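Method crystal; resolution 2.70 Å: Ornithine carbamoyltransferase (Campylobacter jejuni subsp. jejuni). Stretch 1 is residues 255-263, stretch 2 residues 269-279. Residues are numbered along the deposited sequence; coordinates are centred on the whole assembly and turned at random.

Stretch 1 255-263: DAILLHCLP
Stretch 2, residues 269-279: EVSEEIFEKHA

A strand that packs against a helix commonly presents alternate side chains to it, and this contact in ornithine carbamoyltransferase illustrates the rule. In the extended segment around residues 257-260, Leu258 and His260 direct their CA-to-CB bonds toward the second stretch, whereas Leu259 between them points away.

Along the second stretch, Glu269 comes first, with chi1 p (72°) and chi2 m (-85°). Its carboxylate meets the edge of the His260 ring (chi1 t, chi2 -52°), so that NE2 of His260 donates to OE2 of Glu269 at 2.8 Å and 162°. The other ring nitrogen is also engaged: Leu262 N donates to His260 ND1 at 2.9 Å, which ties the imidazole to its own loop just before the cis peptide bond of Pro263.

Val270, extended at phi/psi -148/142, sets its CG2 3.9 Å from CD2 of Leu258 (chi1 t, chi2 p). Ser271 then caps helix 272-277, its OG accepting from Ile274 N at 3.1 Å. Ile274 brings CG2 to 4.0 Å from Leu258 CD2, so one leucine methyl touches residues before and within the helix. One residue on, Phe275 (chi1 t, chi2 -95°) extends its ring until CZ lies 3.9 Å from Leu262 CD2, an approach at the ring edge.

His278 leaves helical geometry at -101/25, and its CA lies 6.3 Å from that of Leu258, the nearest backbone register. With chi1 m and chi2 89°, its ring is held at both nitrogens: ND1 donates to Ile274 O at 3.1 Å, and NE2 makes a weak hydrogen bond to Ala256 O at 3.4 Å. This orientation offers a face to Leu258, whose CB sits 3.7 Å from the centroid of the His278 ring, 13° off the normal, in a CH-pi contact.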

# COMPACT_ATOMS: atom_id res chain seq x y z
N ASP B 255 -27.73 32.43 -5.02
CA ASP B 255 -26.34 32.01 -5.26
C ASP B 255 -25.67 31.23 -4.12
O ASP B 255 -24.42 31.05 -4.10
CB ASP B 255 -25.49 33.22 -5.63
CG ASP B 255 -25.85 33.78 -6.98
OD1 ASP B 255 -26.03 32.97 -7.94
OD2 ASP B 255 -25.95 35.00 -7.09
N ALA B 256 -26.51 30.72 -3.22
CA ALA B 256 -26.04 29.89 -2.08
C ALA B 256 -25.40 28.63 -2.63
O ALA B 256 -25.89 28.08 -3.62
CB ALA B 256 -27.20 29.53 -1.15
N ILE B 257 -24.29 28.22 -2.02
CA ILE B 257 -23.56 27.01 -2.43
C ILE B 257 -24.01 25.80 -1.64
O ILE B 257 -24.45 25.93 -0.48
CB ILE B 257 -22.04 27.13 -2.28
CG1 ILE B 257 -21.63 27.42 -0.85
CG2 ILE B 257 -21.50 28.21 -3.16
CD1 ILE B 257 -20.13 27.32 -0.65
N LEU B 258 -23.96 24.64 -2.29
CA LEU B 258 -24.34 23.37 -1.68
C LEU B 258 -23.06 22.55 -1.42
O LEU B 258 -22.30 22.29 -2.33
CB LEU B 258 -25.29 22.58 -2.58
CG LEU B 258 -25.58 21.12 -2.14
CD1 LEU B 258 -26.30 21.14 -0.80
CD2 LEU B 258 -26.34 20.39 -3.22
N LEU B 259 -22.84 22.16 -0.19
CA LEU B 259 -21.69 21.35 0.17
C LEU B 259 -22.13 19.95 0.60
O LEU B 259 -23.19 19.80 1.19
CB LEU B 259 -20.90 21.96 1.32
CG LEU B 259 -20.15 23.25 1.08
CD1 LEU B 259 -19.41 23.62 2.33
CD2 LEU B 259 -19.18 23.04 -0.14
N HIS B 260 -21.36 18.95 0.19
CA HIS B 260 -21.57 17.55 0.50
C HIS B 260 -20.21 16.89 0.61
O HIS B 260 -19.39 17.06 -0.27
CB HIS B 260 -22.34 16.87 -0.61
CG HIS B 260 -22.90 15.53 -0.24
ND1 HIS B 260 -22.14 14.52 0.33
CD2 HIS B 260 -24.15 15.01 -0.38
CE1 HIS B 260 -22.91 13.47 0.53
NE2 HIS B 260 -24.13 13.73 0.10
N CYS B 261 -19.96 16.14 1.67
CA CYS B 261 -18.60 15.56 1.91
C CYS B 261 -18.34 14.38 1.04
O CYS B 261 -17.20 14.06 0.76
CB CYS B 261 -18.33 15.15 3.36
SG CYS B 261 -19.56 13.98 4.00
N LEU B 262 -19.39 13.75 0.58
CA LEU B 262 -19.29 12.65 -0.41
C LEU B 262 -18.98 11.36 0.31
O LEU B 262 -18.51 11.38 1.43
CB LEU B 262 -18.17 12.86 -1.47
CG LEU B 262 -18.27 13.99 -2.48
CD1 LEU B 262 -17.15 13.89 -3.54
CD2 LEU B 262 -19.64 13.94 -3.18
N PRO B 263 -19.24 10.26 -0.32
CA PRO B 263 -19.98 10.19 -1.53
C PRO B 263 -21.45 10.57 -1.35
O PRO B 263 -21.98 10.51 -0.25
CB PRO B 263 -19.96 8.70 -1.85
CG PRO B 263 -19.90 8.05 -0.51
CD PRO B 263 -18.90 8.94 0.19
N GLU B 269 -30.47 12.04 -0.05
CA GLU B 269 -30.21 13.31 0.62
C GLU B 269 -30.07 14.47 -0.37
O GLU B 269 -30.17 15.62 -0.02
CB GLU B 269 -28.97 13.24 1.49
CG GLU B 269 -27.66 13.20 0.74
CD GLU B 269 -27.22 11.81 0.31
OE1 GLU B 269 -27.90 10.77 0.60
OE2 GLU B 269 -26.12 11.77 -0.35
N VAL B 270 -29.84 14.14 -1.61
CA VAL B 270 -29.68 15.16 -2.60
C VAL B 270 -30.20 14.68 -3.95
O VAL B 270 -30.05 13.50 -4.30
CB VAL B 270 -28.21 15.59 -2.68
CG1 VAL B 270 -27.38 14.57 -3.43
CG2 VAL B 270 -28.11 16.92 -3.39
N SER B 271 -30.85 15.57 -4.70
CA SER B 271 -31.30 15.25 -6.05
C SER B 271 -30.13 15.32 -7.04
O SER B 271 -29.23 16.11 -6.89
CB SER B 271 -32.39 16.18 -6.49
OG SER B 271 -31.86 17.44 -6.83
N GLU B 272 -30.23 14.52 -8.08
CA GLU B 272 -29.26 14.49 -9.17
C GLU B 272 -29.08 15.88 -9.78
O GLU B 272 -27.97 16.38 -9.93
CB GLU B 272 -29.70 13.53 -10.26
CG GLU B 272 -28.60 13.16 -11.24
CD GLU B 272 -28.53 14.03 -12.51
OE1 GLU B 272 -29.57 14.63 -12.86
OE2 GLU B 272 -27.46 14.03 -13.20
N GLU B 273 -30.21 16.52 -10.08
CA GLU B 273 -30.23 17.85 -10.73
C GLU B 273 -29.40 18.81 -9.90
O GLU B 273 -28.42 19.35 -10.38
CB GLU B 273 -31.67 18.41 -11.03
CG GLU B 273 -31.68 19.32 -12.33
CD GLU B 273 -32.74 20.46 -12.43
OE1 GLU B 273 -33.01 21.16 -11.39
OE2 GLU B 273 -33.26 20.68 -13.59
N ILE B 274 -29.74 18.91 -8.62
CA ILE B 274 -29.15 19.88 -7.74
C ILE B 274 -27.68 19.61 -7.44
O ILE B 274 -26.86 20.51 -7.31
CB ILE B 274 -29.95 20.03 -6.42
CG1 ILE B 274 -29.88 21.48 -5.96
CG2 ILE B 274 -29.45 19.12 -5.33
CD1 ILE B 274 -30.50 22.40 -6.98
N PHE B 275 -27.38 18.34 -7.33
CA PHE B 275 -26.02 17.90 -7.07
C PHE B 275 -25.13 18.30 -8.22
O PHE B 275 -24.13 18.98 -8.03
CB PHE B 275 -25.95 16.40 -6.91
CG PHE B 275 -24.58 15.87 -6.63
CD1 PHE B 275 -23.79 15.42 -7.65
CD2 PHE B 275 -24.08 15.82 -5.34
CE1 PHE B 275 -22.50 14.93 -7.40
CE2 PHE B 275 -22.76 15.37 -5.09
CZ PHE B 275 -21.98 14.91 -6.12
N GLU B 276 -25.54 17.92 -9.41
CA GLU B 276 -24.80 18.32 -10.60
C GLU B 276 -24.77 19.85 -10.81
O GLU B 276 -23.76 20.43 -11.26
CB GLU B 276 -25.29 17.63 -11.84
CG GLU B 276 -24.88 16.15 -11.90
CD GLU B 276 -23.37 15.95 -11.99
OE1 GLU B 276 -22.64 16.86 -12.51
OE2 GLU B 276 -22.90 14.86 -11.58
N LYS B 277 -25.84 20.52 -10.40
CA LYS B 277 -25.88 21.99 -10.47
C LYS B 277 -24.70 22.57 -9.68
O LYS B 277 -24.01 23.47 -10.15
CB LYS B 277 -27.18 22.58 -9.96
CG LYS B 277 -27.43 24.00 -10.46
CD LYS B 277 -28.42 24.74 -9.59
CE LYS B 277 -28.64 26.23 -9.96
NZ LYS B 277 -28.51 27.12 -8.72
N HIS B 278 -24.40 21.96 -8.57
CA HIS B 278 -23.23 22.35 -7.79
C HIS B 278 -21.96 21.48 -7.93
O HIS B 278 -21.15 21.43 -7.03
CB HIS B 278 -23.62 22.40 -6.34
CG HIS B 278 -24.59 23.45 -6.04
ND1 HIS B 278 -25.96 23.24 -6.11
CD2 HIS B 278 -24.41 24.77 -5.72
CE1 HIS B 278 -26.57 24.38 -5.81
NE2 HIS B 278 -25.66 25.31 -5.56
N ALA B 279 -21.80 20.77 -9.01
CA ALA B 279 -20.59 19.98 -9.15
C ALA B 279 -19.31 20.83 -8.91
O ALA B 279 -18.48 20.44 -8.12
CB ALA B 279 -20.53 19.26 -10.47